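Local coordinates for galactose-1-phosphate uridylyltransferase (Pyrobaculum aerophilum str. IM2, PDB 6K9Z), which probably transfers uridylyl groups between UDP-glucose and hexose 1-phosphates such as galactose 1-phosphate, and binds zinc and iron, at residues N189-V194 and Y207-R212. The protein carries 1 engineered substitution. Residues are numbered along the deposited sequence; the frame is centred on the assembly and turned at random.
With ZN (zinc ion), chain D.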
loop_
_atom_site.group_PDB
_atom_site.type_symbol
_atom_site.label_atom_id
_atom_site.label_comp_id
_atom_site.label_asym_id
_atom_site.label_seq_id
_atom_site.Cartn_x
_atom_site.Cartn_y
_atom_site.Cartn_z
ATOM N N ASN A 189 -18.258 -22.491 -11.794
ATOM C CA ASN A 189 -18.467 -21.977 -10.412
ATOM C C ASN A 189 -17.753 -20.640 -10.179
ATOM O O ASN A 189 -18.028 -20.042 -9.100
ATOM C CB ASN A 189 -18.114 -23.005 -9.350
ATOM C CG ASN A 189 -19.213 -24.048 -9.213
ATOM O OD1 ASN A 189 -20.330 -23.661 -8.889
ATOM N ND2 ASN A 189 -18.946 -25.332 -9.442
ATOM N N TRP A 190 -16.883 -20.211 -11.087
ATOM C CA TRP A 190 -15.981 -19.033 -10.860
ATOM C C TRP A 190 -15.880 -18.155 -12.110
ATOM O O TRP A 190 -15.987 -18.658 -13.239
ATOM C CB TRP A 190 -14.611 -19.466 -10.375
ATOM C CG TRP A 190 -14.700 -20.216 -9.085
ATOM C CD1 TRP A 190 -14.929 -21.555 -8.947
ATOM C CD2 TRP A 190 -14.603 -19.678 -7.753
ATOM N NE1 TRP A 190 -15.010 -21.883 -7.626
ATOM C CE2 TRP A 190 -14.774 -20.770 -6.866
ATOM C CE3 TRP A 190 -14.213 -18.435 -7.227
ATOM C CZ2 TRP A 190 -14.704 -20.611 -5.482
ATOM C CZ3 TRP A 190 -14.180 -18.275 -5.860
ATOM C CH2 TRP A 190 -14.416 -19.352 -5.006
ATOM N N LYS A 191 -15.783 -16.842 -11.879
ATOM C CA LYS A 191 -15.440 -15.864 -12.916
ATOM C C LYS A 191 -14.172 -15.136 -12.448
ATOM O O LYS A 191 -14.139 -14.646 -11.292
ATOM C CB LYS A 191 -16.540 -14.808 -13.030
ATOM C CG LYS A 191 -17.704 -15.161 -13.870
ATOM C CD LYS A 191 -18.324 -13.812 -14.407
ATOM C CE LYS A 191 -19.378 -14.050 -15.427
ATOM N NZ LYS A 191 -19.982 -12.778 -15.869
ATOM N N ALA A 192 -13.203 -15.023 -13.334
ATOM C CA ALA A 192 -11.974 -14.232 -13.148
ATOM C C ALA A 192 -11.982 -13.077 -14.155
ATOM O O ALA A 192 -12.152 -13.336 -15.342
ATOM C CB ALA A 192 -10.818 -15.156 -13.427
ATOM N N PHE A 193 -11.864 -11.848 -13.691
ATOM C CA PHE A 193 -12.001 -10.645 -14.543
ATOM C C PHE A 193 -11.032 -9.598 -14.021
ATOM O O PHE A 193 -10.683 -9.592 -12.827
ATOM C CB PHE A 193 -13.458 -10.160 -14.615
ATOM C CG PHE A 193 -14.048 -9.784 -13.280
ATOM C CD1 PHE A 193 -13.914 -8.502 -12.785
ATOM C CD2 PHE A 193 -14.708 -10.727 -12.496
ATOM C CE1 PHE A 193 -14.455 -8.154 -11.564
ATOM C CE2 PHE A 193 -15.204 -10.374 -11.249
ATOM C CZ PHE A 193 -15.112 -9.078 -10.807
ATOM N N VAL A 194 -10.638 -8.688 -14.903
ATOM C CA VAL A 194 -9.937 -7.464 -14.478
ATOM C C VAL A 194 -11.022 -6.507 -14.002
ATOM O O VAL A 194 -11.948 -6.181 -14.762
ATOM C CB VAL A 194 -9.083 -6.865 -15.600
ATOM C CG1 VAL A 194 -8.471 -5.575 -15.125
ATOM C CG2 VAL A 194 -8.002 -7.844 -16.048
ATOM N N TYR A 207 -14.096 -14.527 -8.427
ATOM C CA TYR A 207 -15.332 -14.565 -7.609
ATOM C C TYR A 207 -16.117 -15.826 -7.871
ATOM O O TYR A 207 -16.181 -16.309 -9.007
ATOM C CB TYR A 207 -16.296 -13.440 -7.949
ATOM C CG TYR A 207 -16.056 -12.119 -7.264
ATOM C CD1 TYR A 207 -15.161 -11.182 -7.773
ATOM C CD2 TYR A 207 -16.826 -11.752 -6.182
ATOM C CE1 TYR A 207 -15.011 -9.940 -7.170
ATOM C CE2 TYR A 207 -16.685 -10.531 -5.570
ATOM C CZ TYR A 207 -15.793 -9.606 -6.071
ATOM O OH TYR A 207 -15.696 -8.398 -5.432
ATOM N N PRO A 208 -16.771 -16.365 -6.832
ATOM C CA PRO A 208 -17.712 -17.460 -7.056
ATOM C C PRO A 208 -18.992 -16.884 -7.678
ATOM O O PRO A 208 -19.426 -15.756 -7.354
ATOM C CB PRO A 208 -17.925 -18.014 -5.640
ATOM C CG PRO A 208 -17.806 -16.785 -4.746
ATOM C CD PRO A 208 -16.785 -15.891 -5.445
ATOM N N LYS A 209 -19.578 -17.666 -8.593
ATOM C CA LYS A 209 -20.811 -17.250 -9.287
ATOM C C LYS A 209 -21.980 -17.312 -8.292
ATOM O O LYS A 209 -22.913 -16.548 -8.471
ATOM C CB LYS A 209 -21.028 -18.154 -10.499
ATOM C CG LYS A 209 -20.112 -17.807 -11.667
ATOM C CD LYS A 209 -20.149 -18.834 -12.795
ATOM C CE LYS A 209 -19.482 -18.318 -14.053
ATOM N NZ LYS A 209 -19.777 -19.183 -15.227
ATOM N N ARG A 210 -21.961 -18.264 -7.368
ATOM C CA ARG A 210 -22.937 -18.321 -6.263
ATOM C C ARG A 210 -22.467 -17.370 -5.171
ATOM O O ARG A 210 -21.261 -17.264 -4.982
ATOM C CB ARG A 210 -23.156 -19.760 -5.785
ATOM C CG ARG A 210 -24.129 -20.517 -6.678
ATOM C CD ARG A 210 -24.398 -21.890 -6.092
ATOM N NE ARG A 210 -23.234 -22.675 -6.486
ATOM C CZ ARG A 210 -23.112 -23.996 -6.390
ATOM N NH1 ARG A 210 -21.999 -24.570 -6.821
ATOM N NH2 ARG A 210 -24.091 -24.722 -5.864
ATOM N N HIS A 211 -23.401 -16.677 -4.539
ATOM C CA HIS A 211 -23.052 -15.793 -3.390
ATOM C C HIS A 211 -22.515 -16.681 -2.274
ATOM O O HIS A 211 -23.284 -17.486 -1.695
ATOM C CB HIS A 211 -24.242 -14.960 -2.911
ATOM C CG HIS A 211 -23.878 -14.032 -1.792
ATOM N ND1 HIS A 211 -23.456 -12.706 -2.013
ATOM C CD2 HIS A 211 -23.837 -14.249 -0.450
ATOM C CE1 HIS A 211 -23.249 -12.151 -0.803
ATOM N NE2 HIS A 211 -23.458 -13.078 0.158
ATOM N N ARG A 212 -21.219 -16.557 -1.992
ATOM C CA ARG A 212 -20.568 -17.178 -0.825
ATOM C C ARG A 212 -19.773 -16.077 -0.140
ATOM O O ARG A 212 -19.164 -15.277 -0.885
ATOM C CB ARG A 212 -19.596 -18.241 -1.298
ATOM C CG ARG A 212 -20.217 -19.310 -2.198
ATOM C CD ARG A 212 -21.158 -20.174 -1.477
ATOM N NE ARG A 212 -21.496 -21.375 -2.264
ATOM C CZ ARG A 212 -22.522 -22.156 -1.989
ATOM N NH1 ARG A 212 -23.345 -21.826 -1.013
ATOM N NH2 ARG A 212 -22.772 -23.233 -2.707
HETATM ZN ZN ZN D . -22.998 -11.631 -3.730
HETATM O O HOH W 1 -20.036 -20.579 -7.065
#
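Trp-190 lies against Pro-208 where strands 190-193 and 202-208 pair as an antiparallel beta hairpin, part of the half-barrel sheet in the C-terminal HIT-type domain. Lys-191 and Tyr-207 form the hydrogen-bonded pair. Lys-191 N donates to Tyr-207 O at 2.9 Å, and Tyr-207 N returns a bond to Lys-191 O with an N-H...O angle of 174°. Trp-190 and Pro-208, the non-hydrogen-bonded pair, pack closely: Trp-190 CE3 comes to 3.3 Å from Pro-208 N, and Pro-208 CB sits over the face of the indole, 3.8 Å from the centroid of its six-membered ring, in a CH-pi contact. Indole NE1 bonds to Glu-222 O at helix 220-240. An alanine in place of Trp-190 would probably open a gap beneath the Pro-208 ring and leave Glu-222 O without its indole donor. On the sheet face of Tyr-207, Phe-193 CE2 comes to 3.6 Å from Tyr-207 CD1; the two ring planes lie 15° apart but are offset, with little face overlap. Tyr-207 OH bonds to His-172 ND1, and its side chain packs against the iron ligand His-266. The looser side is that of the Lys-209 and Arg-210 side chains, which reach solvent. Lys-209 N donates to Asn-189 O, and a water links the same oxygen to Arg-210 N. Lys-209 then runs extended over the 189-190 backbone, CE reaching Lys-191 CG and NZ bonding to Asn-187 O. Just beyond, His-211 ND1 binds zinc together with Cys-170, Cys-173 and His-264. Where Arg-210 is exposed, its NH1 donates to Asn-189 OD1 at 2.8 Å, a bent bond of 142°, while Asn-189 ND2 is held by Asp-225 OD2.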